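Long-range contacts in beta-lactamase inhibitory protein BLIP-I (Streptomyces exfoliatus, PDB 3GMV), which inhibits beta-lactamases, probably by binding them through its curved antiparallel sheet, and belongs to the BLIP family of secreted Streptomyces proteins: residues 3-8 and 70-75; 50-55 and 65-70; 85-90 and 148-153; 91-96 and 140-145; 104-109 and 124-129. All blocks are in the same frame, centred on the assembly; numbering follows the deposited sequence.

Interaction 1 of 5, residues 3-8 and 70-75; sequences FSAEKY and YLYKAK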
# COMPACT_ATOMS: atom_id res chain seq x y z
N PHE A 3 10.21 9.88 -8.77
CA PHE A 3 8.98 9.20 -8.40
C PHE A 3 8.15 10.04 -7.40
O PHE A 3 8.72 10.85 -6.66
CB PHE A 3 9.32 7.85 -7.80
CG PHE A 3 8.11 6.98 -7.57
CD1 PHE A 3 7.32 6.58 -8.64
CD2 PHE A 3 7.77 6.55 -6.30
CE1 PHE A 3 6.20 5.77 -8.42
CE2 PHE A 3 6.67 5.77 -6.09
CZ PHE A 3 5.89 5.38 -7.14
N SER A 4 6.84 9.81 -7.34
CA SER A 4 5.94 10.60 -6.50
C SER A 4 4.62 9.88 -6.30
O SER A 4 4.31 8.97 -7.06
CB SER A 4 5.64 11.95 -7.18
OG SER A 4 4.76 11.80 -8.28
N ALA A 5 3.84 10.29 -5.30
CA ALA A 5 2.52 9.70 -5.05
C ALA A 5 1.64 9.86 -6.29
O ALA A 5 0.87 8.97 -6.65
CB ALA A 5 1.85 10.40 -3.84
N GLU A 6 1.78 11.01 -6.97
CA GLU A 6 1.03 11.22 -8.20
C GLU A 6 1.38 10.18 -9.26
O GLU A 6 0.48 9.65 -9.92
CB GLU A 6 1.19 12.66 -8.72
CG GLU A 6 0.51 13.70 -7.82
CD GLU A 6 1.20 13.89 -6.44
OE1 GLU A 6 2.44 13.72 -6.31
OE2 GLU A 6 0.48 14.24 -5.47
N LYS A 7 2.67 9.85 -9.42
CA LYS A 7 3.05 8.80 -10.37
C LYS A 7 2.48 7.44 -9.96
O LYS A 7 2.01 6.66 -10.79
CB LYS A 7 4.59 8.75 -10.54
CG LYS A 7 5.11 10.03 -11.25
CD LYS A 7 6.59 10.22 -11.25
CE LYS A 7 6.90 11.33 -12.26
NZ LYS A 7 6.69 10.85 -13.66
N TYR A 8 2.56 7.15 -8.67
CA TYR A 8 1.95 5.93 -8.11
C TYR A 8 0.48 5.79 -8.53
O TYR A 8 0.06 4.72 -8.95
CB TYR A 8 2.04 5.96 -6.57
CG TYR A 8 1.58 4.70 -5.82
CD1 TYR A 8 2.38 3.58 -5.73
CD2 TYR A 8 0.35 4.69 -5.15
CE1 TYR A 8 1.95 2.42 -5.01
CE2 TYR A 8 -0.07 3.57 -4.42
CZ TYR A 8 0.73 2.45 -4.37
OH TYR A 8 0.32 1.33 -3.65
N TYR A 70 4.91 5.06 3.01
CA TYR A 70 5.19 6.48 3.25
C TYR A 70 4.83 7.45 2.14
O TYR A 70 5.10 8.64 2.27
CB TYR A 70 6.66 6.72 3.73
CG TYR A 70 7.19 5.69 4.71
CD1 TYR A 70 6.42 5.26 5.78
CD2 TYR A 70 8.46 5.15 4.55
CE1 TYR A 70 6.89 4.31 6.66
CE2 TYR A 70 8.95 4.18 5.45
CZ TYR A 70 8.15 3.78 6.50
OH TYR A 70 8.61 2.82 7.38
N LEU A 71 4.19 6.99 1.07
CA LEU A 71 3.78 7.92 0.02
C LEU A 71 2.67 8.84 0.49
O LEU A 71 2.50 9.92 -0.05
CB LEU A 71 3.30 7.20 -1.25
CG LEU A 71 4.38 6.43 -2.00
CD1 LEU A 71 3.80 5.73 -3.22
CD2 LEU A 71 5.53 7.41 -2.43
N TYR A 72 1.88 8.38 1.47
CA TYR A 72 0.77 9.15 2.00
C TYR A 72 0.88 9.25 3.52
O TYR A 72 1.41 8.36 4.16
CB TYR A 72 -0.54 8.45 1.67
CG TYR A 72 -0.75 8.28 0.20
CD1 TYR A 72 -1.27 9.31 -0.56
CD2 TYR A 72 -0.44 7.07 -0.43
CE1 TYR A 72 -1.47 9.14 -1.93
CE2 TYR A 72 -0.63 6.90 -1.79
CZ TYR A 72 -1.14 7.94 -2.53
OH TYR A 72 -1.32 7.79 -3.88
N LYS A 73 0.41 10.35 4.08
CA LYS A 73 0.36 10.48 5.54
C LYS A 73 -1.11 10.59 5.91
O LYS A 73 -1.89 11.23 5.21
CB LYS A 73 1.13 11.76 5.97
CG LYS A 73 2.65 11.66 5.77
CD LYS A 73 3.32 13.03 5.99
CE LYS A 73 4.75 13.03 5.47
NZ LYS A 73 5.49 11.86 6.02
N ALA A 74 -1.50 9.98 7.01
CA ALA A 74 -2.89 10.07 7.45
C ALA A 74 -3.33 11.50 7.65
O ALA A 74 -2.57 12.32 8.12
CB ALA A 74 -3.07 9.29 8.76
N LYS A 75 -4.57 11.77 7.28
CA LYS A 75 -5.18 13.09 7.46
C LYS A 75 -5.26 13.44 8.93
O LYS A 75 -4.85 14.55 9.35
CB LYS A 75 -6.56 13.14 6.84
CG LYS A 75 -7.37 14.39 7.21
CD LYS A 75 -8.60 14.58 6.30
CE LYS A 75 -9.68 15.41 7.03
NZ LYS A 75 -10.97 15.48 6.31

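Interaction 2 of 5, residues 50-55 and 65-70; sequences APYGGF and SKRNEY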
# COMPACT_ATOMS: atom_id res chain seq x y z
N ALA A 50 13.16 6.03 3.02
CA ALA A 50 12.56 6.88 1.97
C ALA A 50 11.23 6.28 1.56
O ALA A 50 11.09 5.06 1.57
CB ALA A 50 13.46 6.93 0.75
N PRO A 51 10.27 7.13 1.15
CA PRO A 51 9.02 6.58 0.64
C PRO A 51 9.26 5.92 -0.72
O PRO A 51 10.13 6.33 -1.49
CB PRO A 51 8.13 7.81 0.49
CG PRO A 51 8.77 8.89 1.39
CD PRO A 51 10.25 8.60 1.27
N TYR A 52 8.49 4.89 -1.02
CA TYR A 52 8.75 4.16 -2.25
C TYR A 52 7.44 3.54 -2.75
O TYR A 52 6.45 3.44 -2.00
CB TYR A 52 9.79 3.06 -2.02
CG TYR A 52 9.32 1.96 -1.06
CD1 TYR A 52 8.63 0.85 -1.54
CD2 TYR A 52 9.55 2.07 0.31
CE1 TYR A 52 8.18 -0.15 -0.66
CE2 TYR A 52 9.13 1.07 1.19
CZ TYR A 52 8.44 -0.04 0.69
OH TYR A 52 8.00 -1.03 1.56
N GLY A 53 7.45 3.15 -4.02
CA GLY A 53 6.40 2.29 -4.58
C GLY A 53 7.07 1.04 -5.15
O GLY A 53 8.17 1.12 -5.73
N GLY A 54 6.42 -0.12 -5.01
CA GLY A 54 6.92 -1.36 -5.60
C GLY A 54 5.84 -1.93 -6.51
O GLY A 54 4.64 -1.87 -6.17
N PHE A 55 6.23 -2.47 -7.66
CA PHE A 55 5.27 -2.91 -8.66
C PHE A 55 5.68 -4.30 -9.13
O PHE A 55 6.84 -4.50 -9.51
CB PHE A 55 5.33 -1.92 -9.84
CG PHE A 55 5.12 -0.53 -9.39
CD1 PHE A 55 3.85 -0.12 -8.99
CD2 PHE A 55 6.19 0.33 -9.21
CE1 PHE A 55 3.64 1.18 -8.50
CE2 PHE A 55 6.00 1.64 -8.74
CZ PHE A 55 4.73 2.08 -8.37
N SER A 65 0.23 -5.99 -8.91
CA SER A 65 0.41 -5.58 -7.52
C SER A 65 1.10 -4.21 -7.40
O SER A 65 2.11 -3.98 -8.05
CB SER A 65 1.28 -6.62 -6.80
OG SER A 65 1.51 -6.21 -5.45
N LYS A 66 0.54 -3.35 -6.55
CA LYS A 66 1.17 -2.11 -6.14
C LYS A 66 1.33 -2.12 -4.64
O LYS A 66 0.40 -2.49 -3.92
CB LYS A 66 0.27 -0.92 -6.51
CG LYS A 66 0.03 -0.78 -8.02
CD LYS A 66 -1.06 0.24 -8.39
CE LYS A 66 -0.72 1.64 -7.94
NZ LYS A 66 -1.82 2.56 -8.33
N ARG A 67 2.47 -1.63 -4.17
CA ARG A 67 2.67 -1.50 -2.73
C ARG A 67 3.46 -0.22 -2.51
O ARG A 67 4.16 0.27 -3.44
CB ARG A 67 3.42 -2.72 -2.14
CG ARG A 67 4.87 -2.91 -2.64
CD ARG A 67 5.39 -4.32 -2.28
NE ARG A 67 6.75 -4.54 -2.79
CZ ARG A 67 7.85 -4.31 -2.08
NH1 ARG A 67 7.79 -3.85 -0.84
NH2 ARG A 67 9.04 -4.55 -2.62
N ASN A 68 3.37 0.33 -1.31
CA ASN A 68 4.19 1.47 -0.98
C ASN A 68 4.33 1.60 0.52
O ASN A 68 3.54 1.02 1.30
CB ASN A 68 3.59 2.76 -1.55
CG ASN A 68 2.47 3.31 -0.67
OD1 ASN A 68 2.74 4.02 0.30
ND2 ASN A 68 1.21 3.03 -1.05
N GLU A 69 5.36 2.33 0.94
CA GLU A 69 5.39 2.83 2.30
C GLU A 69 5.68 4.31 2.24
O GLU A 69 6.54 4.76 1.47
CB GLU A 69 6.43 2.12 3.15
CG GLU A 69 6.01 0.70 3.52
CD GLU A 69 6.99 0.07 4.48
OE1 GLU A 69 7.98 -0.50 4.00
OE2 GLU A 69 6.77 0.15 5.71
N TYR A 70 4.91 5.06 3.01
CA TYR A 70 5.19 6.48 3.25
C TYR A 70 4.83 7.45 2.14
O TYR A 70 5.10 8.64 2.27
CB TYR A 70 6.66 6.72 3.73
CG TYR A 70 7.19 5.69 4.71
CD1 TYR A 70 6.42 5.26 5.78
CD2 TYR A 70 8.46 5.15 4.55
CE1 TYR A 70 6.89 4.31 6.66
CE2 TYR A 70 8.95 4.18 5.45
CZ TYR A 70 8.15 3.78 6.50
OH TYR A 70 8.61 2.82 7.38
O HOH W 1 6.11 -2.78 0.74
O HOH W 2 4.04 -4.71 -5.40

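Interaction 3 of 5, residues 85-90 and 148-153; sequences NRTALG and TYRYQR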
# COMPACT_ATOMS: atom_id res chain seq x y z
N ASN A 85 -9.42 -2.99 19.17
CA ASN A 85 -10.07 -4.07 19.92
C ASN A 85 -11.51 -4.35 19.49
O ASN A 85 -12.08 -5.37 19.89
CB ASN A 85 -10.04 -3.80 21.41
CG ASN A 85 -8.68 -4.04 22.00
OD1 ASN A 85 -7.85 -4.72 21.40
ND2 ASN A 85 -8.43 -3.48 23.21
N ARG A 86 -12.05 -3.47 18.65
CA ARG A 86 -13.38 -3.71 18.10
C ARG A 86 -13.33 -4.07 16.62
O ARG A 86 -14.33 -3.95 15.89
CB ARG A 86 -14.32 -2.52 18.39
CG ARG A 86 -14.64 -2.40 19.89
CD ARG A 86 -15.67 -1.24 20.16
NE ARG A 86 -15.05 0.06 19.90
CZ ARG A 86 -14.30 0.75 20.76
NH1 ARG A 86 -14.06 0.26 21.97
NH2 ARG A 86 -13.78 1.93 20.41
N THR A 87 -12.18 -4.59 16.19
CA THR A 87 -12.07 -5.20 14.88
C THR A 87 -11.85 -6.69 15.07
O THR A 87 -11.38 -7.15 16.15
CB THR A 87 -10.93 -4.60 14.03
OG1 THR A 87 -9.67 -4.81 14.70
CG2 THR A 87 -11.13 -3.08 13.87
N ALA A 88 -12.17 -7.44 14.03
CA ALA A 88 -12.00 -8.90 14.06
C ALA A 88 -11.98 -9.40 12.62
O ALA A 88 -12.69 -8.86 11.78
CB ALA A 88 -13.19 -9.56 14.81
N LEU A 89 -11.18 -10.44 12.35
CA LEU A 89 -11.18 -11.05 11.01
C LEU A 89 -12.61 -11.42 10.61
O LEU A 89 -13.39 -11.89 11.46
CB LEU A 89 -10.28 -12.29 10.96
CG LEU A 89 -8.81 -11.96 11.25
CD1 LEU A 89 -7.92 -13.19 10.99
CD2 LEU A 89 -8.33 -10.79 10.41
N GLY A 90 -12.97 -11.18 9.35
CA GLY A 90 -14.27 -11.56 8.82
C GLY A 90 -15.27 -10.42 8.81
O GLY A 90 -16.33 -10.52 8.18
N THR A 148 -9.29 -9.53 6.26
CA THR A 148 -8.54 -10.79 6.24
C THR A 148 -7.21 -10.70 6.99
O THR A 148 -6.52 -11.70 7.15
CB THR A 148 -8.30 -11.28 4.78
OG1 THR A 148 -7.73 -10.19 4.04
CG2 THR A 148 -9.64 -11.65 4.13
N TYR A 149 -6.83 -9.49 7.44
CA TYR A 149 -5.61 -9.36 8.28
C TYR A 149 -5.73 -8.16 9.19
O TYR A 149 -6.13 -7.11 8.74
CB TYR A 149 -4.36 -9.17 7.42
CG TYR A 149 -3.07 -9.13 8.23
CD1 TYR A 149 -2.59 -10.26 8.87
CD2 TYR A 149 -2.36 -7.95 8.38
CE1 TYR A 149 -1.41 -10.25 9.60
CE2 TYR A 149 -1.15 -7.92 9.16
CZ TYR A 149 -0.71 -9.07 9.76
OH TYR A 149 0.45 -9.07 10.50
N ARG A 150 -5.33 -8.29 10.45
CA ARG A 150 -5.30 -7.13 11.35
C ARG A 150 -4.07 -7.31 12.25
O ARG A 150 -3.77 -8.42 12.68
CB ARG A 150 -6.61 -7.05 12.16
CG ARG A 150 -6.99 -8.39 12.89
CD ARG A 150 -8.40 -8.29 13.56
NE ARG A 150 -8.44 -7.46 14.78
CZ ARG A 150 -8.09 -7.87 16.00
NH1 ARG A 150 -7.59 -9.10 16.20
NH2 ARG A 150 -8.21 -7.05 17.05
N TYR A 151 -3.36 -6.22 12.50
CA TYR A 151 -2.18 -6.25 13.35
C TYR A 151 -2.06 -4.89 14.01
O TYR A 151 -2.43 -3.87 13.40
CB TYR A 151 -0.94 -6.52 12.49
CG TYR A 151 0.30 -6.75 13.30
CD1 TYR A 151 0.52 -8.00 13.89
CD2 TYR A 151 1.23 -5.75 13.49
CE1 TYR A 151 1.65 -8.22 14.65
CE2 TYR A 151 2.37 -5.99 14.26
CZ TYR A 151 2.56 -7.22 14.82
OH TYR A 151 3.69 -7.42 15.59
N GLN A 152 -1.52 -4.84 15.22
CA GLN A 152 -1.18 -3.55 15.81
C GLN A 152 0.16 -3.57 16.55
O GLN A 152 0.57 -4.58 17.09
CB GLN A 152 -2.29 -3.01 16.72
CG GLN A 152 -2.45 -3.75 18.03
CD GLN A 152 -1.49 -3.25 19.11
OE1 GLN A 152 -0.97 -2.14 19.05
NE2 GLN A 152 -1.27 -4.08 20.11
N ARG A 153 0.82 -2.42 16.53
CA ARG A 153 2.10 -2.27 17.21
C ARG A 153 2.06 -1.03 18.08
O ARG A 153 1.91 0.08 17.59
CB ARG A 153 3.20 -2.11 16.16
CG ARG A 153 3.00 -0.84 15.30
CD ARG A 153 4.31 -0.28 14.73
NE ARG A 153 4.17 1.04 14.09
CZ ARG A 153 4.42 1.28 12.79
NH1 ARG A 153 4.29 2.51 12.29
NH2 ARG A 153 4.85 0.29 12.00
O HOH W 3 -7.87 -7.23 19.88

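Interaction 4 of 5, residues 91-96 and 140-145; sequences MTEAQL and FHLTDG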
# COMPACT_ATOMS: atom_id res chain seq x y z
N MET A 91 -14.97 -9.34 9.53
CA MET A 91 -15.85 -8.14 9.50
C MET A 91 -15.81 -7.51 8.12
O MET A 91 -14.82 -7.65 7.40
CB MET A 91 -15.48 -7.14 10.61
CG MET A 91 -14.32 -6.18 10.25
SD MET A 91 -13.64 -5.29 11.67
CE MET A 91 -15.09 -4.50 12.37
N THR A 92 -16.89 -6.83 7.73
CA THR A 92 -16.93 -6.19 6.45
C THR A 92 -16.18 -4.88 6.50
O THR A 92 -15.92 -4.37 7.57
CB THR A 92 -18.35 -5.86 6.00
OG1 THR A 92 -18.91 -4.89 6.89
CG2 THR A 92 -19.22 -7.13 6.01
N GLU A 93 -15.83 -4.36 5.32
CA GLU A 93 -15.19 -3.07 5.22
C GLU A 93 -16.07 -2.01 5.90
O GLU A 93 -15.55 -1.13 6.60
CB GLU A 93 -14.88 -2.70 3.78
CG GLU A 93 -14.32 -1.30 3.67
CD GLU A 93 -13.84 -0.94 2.30
OE1 GLU A 93 -14.26 -1.63 1.34
OE2 GLU A 93 -13.05 0.03 2.20
N ALA A 94 -17.39 -2.10 5.70
CA ALA A 94 -18.31 -1.16 6.37
C ALA A 94 -18.13 -1.21 7.89
O ALA A 94 -18.01 -0.17 8.54
CB ALA A 94 -19.80 -1.44 5.99
N GLN A 95 -18.11 -2.41 8.45
CA GLN A 95 -17.88 -2.58 9.88
C GLN A 95 -16.50 -2.02 10.30
O GLN A 95 -16.40 -1.37 11.33
CB GLN A 95 -18.05 -4.05 10.28
CG GLN A 95 -19.54 -4.53 10.07
CD GLN A 95 -19.71 -6.01 10.20
OE1 GLN A 95 -18.88 -6.81 9.73
NE2 GLN A 95 -20.83 -6.41 10.79
N LEU A 96 -15.47 -2.30 9.51
CA LEU A 96 -14.13 -1.80 9.83
C LEU A 96 -14.13 -0.27 9.96
O LEU A 96 -13.64 0.25 10.93
CB LEU A 96 -13.12 -2.26 8.77
CG LEU A 96 -11.72 -1.69 8.96
CD1 LEU A 96 -11.09 -2.19 10.33
CD2 LEU A 96 -10.81 -2.01 7.79
N PHE A 140 -4.54 -3.14 8.50
CA PHE A 140 -5.76 -3.86 8.20
C PHE A 140 -5.73 -4.21 6.74
O PHE A 140 -5.51 -3.33 5.91
CB PHE A 140 -6.99 -2.97 8.46
CG PHE A 140 -7.15 -2.57 9.90
CD1 PHE A 140 -7.55 -3.50 10.85
CD2 PHE A 140 -6.95 -1.25 10.29
CE1 PHE A 140 -7.69 -3.10 12.19
CE2 PHE A 140 -7.13 -0.85 11.62
CZ PHE A 140 -7.48 -1.78 12.57
N HIS A 141 -5.94 -5.47 6.39
CA HIS A 141 -6.00 -5.83 4.97
C HIS A 141 -7.41 -6.30 4.62
O HIS A 141 -8.01 -7.09 5.37
CB HIS A 141 -4.95 -6.92 4.62
CG HIS A 141 -3.54 -6.52 4.92
ND1 HIS A 141 -2.48 -7.39 4.78
CD2 HIS A 141 -3.01 -5.37 5.40
CE1 HIS A 141 -1.36 -6.79 5.14
NE2 HIS A 141 -1.65 -5.57 5.54
N LEU A 142 -7.94 -5.86 3.48
CA LEU A 142 -9.27 -6.28 3.03
C LEU A 142 -9.10 -7.16 1.81
O LEU A 142 -8.21 -6.92 0.99
CB LEU A 142 -10.10 -5.04 2.67
CG LEU A 142 -10.44 -4.08 3.79
CD1 LEU A 142 -11.09 -2.80 3.18
CD2 LEU A 142 -11.40 -4.76 4.77
N THR A 143 -9.90 -8.23 1.70
CA THR A 143 -9.91 -9.05 0.50
C THR A 143 -11.39 -9.09 0.05
O THR A 143 -12.24 -9.55 0.82
CB THR A 143 -9.36 -10.48 0.78
OG1 THR A 143 -8.03 -10.41 1.34
CG2 THR A 143 -9.31 -11.32 -0.51
N ASP A 144 -11.67 -8.62 -1.17
CA ASP A 144 -13.05 -8.41 -1.63
C ASP A 144 -13.94 -7.81 -0.54
O ASP A 144 -15.04 -8.29 -0.25
CB ASP A 144 -13.62 -9.70 -2.18
CG ASP A 144 -12.90 -10.15 -3.44
OD1 ASP A 144 -12.47 -9.28 -4.23
OD2 ASP A 144 -12.72 -11.36 -3.62
N GLY A 145 -13.40 -6.78 0.11
CA GLY A 145 -14.17 -5.98 1.05
C GLY A 145 -14.46 -6.63 2.38
O GLY A 145 -15.36 -6.18 3.10

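Interaction 5 of 5, residues 104-109 and 124-129; sequences SCVSQG and KYYCAA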
# COMPACT_ATOMS: atom_id res chain seq x y z
N SER A 104 -7.64 8.15 9.82
CA SER A 104 -6.37 7.84 10.50
C SER A 104 -5.50 6.90 9.69
O SER A 104 -4.51 6.42 10.22
CB SER A 104 -6.61 7.20 11.88
OG SER A 104 -5.40 7.08 12.62
N CYS A 105 -5.90 6.60 8.44
CA CYS A 105 -5.31 5.52 7.66
C CYS A 105 -5.00 5.93 6.22
O CYS A 105 -5.63 6.84 5.66
CB CYS A 105 -6.25 4.34 7.58
SG CYS A 105 -6.94 3.84 9.23
N VAL A 106 -4.06 5.22 5.61
CA VAL A 106 -3.75 5.43 4.22
C VAL A 106 -3.52 4.07 3.59
O VAL A 106 -3.30 3.09 4.30
CB VAL A 106 -2.43 6.24 4.04
CG1 VAL A 106 -2.55 7.62 4.67
CG2 VAL A 106 -1.21 5.44 4.58
N SER A 107 -3.51 4.04 2.25
CA SER A 107 -3.16 2.80 1.55
C SER A 107 -1.68 2.53 1.44
O SER A 107 -0.88 3.41 1.06
CB SER A 107 -3.82 2.76 0.16
OG SER A 107 -3.54 1.53 -0.50
N GLN A 108 -1.28 1.31 1.79
CA GLN A 108 0.05 0.83 1.50
C GLN A 108 0.05 -0.23 0.41
O GLN A 108 1.05 -0.93 0.19
CB GLN A 108 0.72 0.30 2.79
CG GLN A 108 1.17 1.47 3.68
CD GLN A 108 2.07 1.02 4.80
OE1 GLN A 108 2.18 -0.18 5.08
NE2 GLN A 108 2.73 1.96 5.44
N GLY A 109 -1.07 -0.40 -0.27
CA GLY A 109 -1.03 -1.35 -1.37
C GLY A 109 -2.37 -1.86 -1.86
O GLY A 109 -3.37 -1.86 -1.11
N LYS A 124 -4.46 -2.92 1.30
CA LYS A 124 -3.70 -2.90 2.53
C LYS A 124 -3.76 -1.49 3.09
O LYS A 124 -3.34 -0.53 2.41
CB LYS A 124 -2.24 -3.31 2.31
CG LYS A 124 -2.06 -4.80 1.90
CD LYS A 124 -0.60 -5.24 1.97
CE LYS A 124 -0.50 -6.70 1.50
NZ LYS A 124 0.92 -7.20 1.44
N TYR A 125 -4.29 -1.36 4.31
CA TYR A 125 -4.34 -0.08 5.00
C TYR A 125 -3.38 -0.01 6.20
O TYR A 125 -3.17 -0.99 6.93
CB TYR A 125 -5.78 0.20 5.44
CG TYR A 125 -6.68 0.69 4.34
CD1 TYR A 125 -6.68 2.03 3.99
CD2 TYR A 125 -7.53 -0.18 3.64
CE1 TYR A 125 -7.53 2.51 2.99
CE2 TYR A 125 -8.39 0.29 2.63
CZ TYR A 125 -8.36 1.64 2.32
OH TYR A 125 -9.17 2.17 1.35
N TYR A 126 -2.78 1.15 6.38
CA TYR A 126 -1.88 1.40 7.48
C TYR A 126 -2.42 2.61 8.23
O TYR A 126 -2.65 3.67 7.65
CB TYR A 126 -0.51 1.72 6.90
CG TYR A 126 0.49 2.32 7.88
CD1 TYR A 126 1.08 1.56 8.87
CD2 TYR A 126 0.83 3.67 7.80
CE1 TYR A 126 2.04 2.14 9.76
CE2 TYR A 126 1.76 4.24 8.66
CZ TYR A 126 2.35 3.48 9.63
OH TYR A 126 3.25 4.09 10.48
N CYS A 127 -2.69 2.42 9.51
CA CYS A 127 -3.31 3.48 10.29
C CYS A 127 -2.36 3.97 11.38
O CYS A 127 -2.12 3.26 12.37
CB CYS A 127 -4.60 2.95 10.92
SG CYS A 127 -5.75 2.28 9.74
N ALA A 128 -1.84 5.19 11.23
CA ALA A 128 -0.85 5.70 12.21
C ALA A 128 -1.59 6.35 13.38
O ALA A 128 -2.57 7.05 13.17
CB ALA A 128 0.04 6.75 11.55
N ALA A 129 -1.11 6.12 14.60
CA ALA A 129 -1.70 6.73 15.78
C ALA A 129 -1.17 8.16 16.00
O ALA A 129 -1.75 8.91 16.80
CB ALA A 129 -1.42 5.87 17.03
O HOH W 4 -5.69 0.33 0.36

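Interaction 1 of 5, residues 3-8 and 70-75
Ala5, in the first turn of helix 5-10, comes up against Leu71 in the loop after strand 63-69, their CA atoms 5.5 Å apart, and no hydrogen bond joins the two backbones. One methyl of Leu71 meets two rings. CD1 lies over one face of Tyr8, 3.9 Å from the ring centroid and offset toward the rim, a CH-pi contact, and it is 4.1 Å from CE2 of Phe3. Tyr8 CG is anti to the backbone N (chi1 -174°), which brings it toward this methyl. Tyr72 packs beside Tyr8: Tyr72 CE1 lies 4.0 Å from Ala5 CB, while Tyr8 CD2 comes to the Tyr72 ring at its edge. The Tyr72 hydroxyl finds its hydrogen bond in Glu9, the residue after Tyr8. At the helix start Ser4 is the N-cap, its OG accepting from Lys7 N at 3.1 Å. The contact sets helix 5-10 against the loop that leaves strand 63-69; from within that strand Lys66 bonds to Tyr8 O and makes a cation-pi contact with the Tyr8 ring.

Interaction 2 of 5, residues 50-55 and 65-70
Tyr52 and Glu69 face each other as a hydrogen-bonded pair in the antiparallel beta hairpin of strands 52-57 and 63-69, and their side chains run side by side, pointing the same way. Tyr52 N to Glu69 O is their sounder backbone bond; the return bond is weak. The Tyr52 ring stands at 89° to the Glu69 carboxylate. Tyr52 CG sits between the backbone N and the carbonyl carbon (chi1 64°), over the neighbouring strand, and the ring has one face above Glu69 N. Its hydroxyl donates to Glu69 OE1 over a very short 2.5 Å. Arg67, on the same face, extends across Gly54, its NE lying close to where a side chain at that position would begin. Two backbone bonds also join them, the shorter from Gly54 N to Arg67 O at 2.8 Å. The other face carries Phe55, which meets Lys66 CG at its ring edge, and Asn68, whose ND2 bonds to Ser107 O. At the hairpin's open end Pro51 CB packs 3.7 Å from Tyr70 CB, the side chains crossing at about a right angle. A water in the ring plane of Tyr52 and the guanidinium plane of Arg67 donates to Tyr52 OH and accepts from Arg67 NH1.

Interaction 3 of 5, residues 85-90 and 148-153
Arg150 reaches Thr87 through a chain that starts with CG between the backbone N and the carbonyl carbon (chi1 51°) and bends at chi3 (-73°), which turns NE toward the loop. NE then donates to Thr87 OG1 at 2.9 Å, nearly straight at 169°, with the oxygen in the guanidinium plane. Thr87 O lies over one face of the same group, and its distances to NE and NH2 come with angles too poor for hydrogen bonds. NH2 is held otherwise: it bonds to Tyr84 O, and it donates at 2.9 Å to a water that in turn donates to Asn85 OD1. Thr87 OG1 is also hydrogen-bonded to Tyr84 O, so the end of helix 81-84 meets both partners of the central bond. Nearer the Arg150 backbone the contact turns apolar. Arg150 CD rests 3.7 Å from Ala88 CA, and Leu89 CD2 touches Arg150 CG at 3.7 Å. Leu89 CD2 also lies 3.6 Å from Thr148 C. Most residues are exposed: the loop between helices 81-84 and 93-99 lies here against strand 146-153, an outermost strand of the sheet. Within that strand, Thr148 and Tyr149 both face His141 of strand 137-143, a classic beta bulge.

Interaction 4 of 5, residues 91-96 and 140-145
Leu96 and Phe140 make the close-packed end of this contact, with Leu96 CD1 directly above the centre of the Phe140 ring, 3.9 Å from the centroid and 12° off the normal. The other methyl, CD2, lies 4.1 Å from Leu142 CD2, and Leu96, Phe140 and Leu142 are all buried. CG of Leu96 is anti to the backbone N (chi1 175°), bringing CG toward the strand. This is helix-on-sheet packing in the two-layer alpha/beta sandwich: helix 93-99 lies on strand 137-143, and Thr92 with Gln95 forms a capping box at the helix start, Gln95 N donating to Thr92 OG1 at 3.0 Å and Thr92 N to Gln95 OE1 at 2.8 Å. Toward the partly exposed end the contact becomes more polar. The extended Glu93 chain crosses Leu142 at about a right angle, its CD 3.4 Å from Leu142 CD1, and its OE2 accepts from Trp97 NE1. Beyond it Glu93 N donates to Gly145 O at 2.9 Å from above the carbonyl plane, tying the first helical turn to the turn after the strand, where Gly145 takes a positive phi.

Interaction 5 of 5, residues 104-109 and 124-129
Cys105 and Cys127 are joined covalently, SG to SG at 2.0 Å with a chi3 of 102°, across the two strands of the hairpin 105-111 and 122-128. Next to the disulfide, Val106 and Tyr126 form a hydrogen-bonded pair: Val106 N donates to Tyr126 O at 2.9 Å, and Tyr126 N returns a nearly straight bond to Val106 O. On the face carrying these two residues, the Gln108 amide lies almost flat over the Tyr126 ring, the planes 9° apart, with NE2 3.3 Å from Tyr126 CG and offset toward the rim. Val106 CG2 comes to the ring edge. A classic beta bulge lies next to this stack: Gln108 and Gly109 both face Lys124, with Gln108 N donating to Lys124 O and Lys124 N to Gly109 O, each at 2.8 Å. Gly109 has backbone angles that call for glycine. Further out, Ser104 OG accepts from Ser78 N, and Trp97 meets the Tyr125 ring edge-to-face. Phe140 of the next strand packs on Cys127. The buried disulfide adds a covalent cross-link to the backbone bonds between the strands, while the flat amide-ring stack is a dispersive and electrostatic contact, not an N-H pointing at the ring.

Interactions 2 and 5 are hairpins whose inner strands, 63-69 and 105-111, are neighbours in one antiparallel sheet; Asn68 N and Gln108 O, 3.0 Å apart, probably bond between them. Interaction 1 adjoins both, sharing Tyr70 with interaction 2 and packing Tyr72 CB 3.7 Å from Val106 CG1 of interaction 5. Interaction 5 meets interaction 4 where Phe140 O and Tyr125 N, 2.8 Å apart, probably bond. Interactions 3 and 4 lie together at the far end, their centres 10 Å apart, and Tyr149 O approaches His141 N at 2.9 Å. The centres of interactions 1 and 3 are 24 Å apart. The bound tris(hydroxyethyl)aminomethane, in a pocket of Thr58, Trp64 and Pro113, lies about 7 Å from the Ser65 side chain of interaction 2.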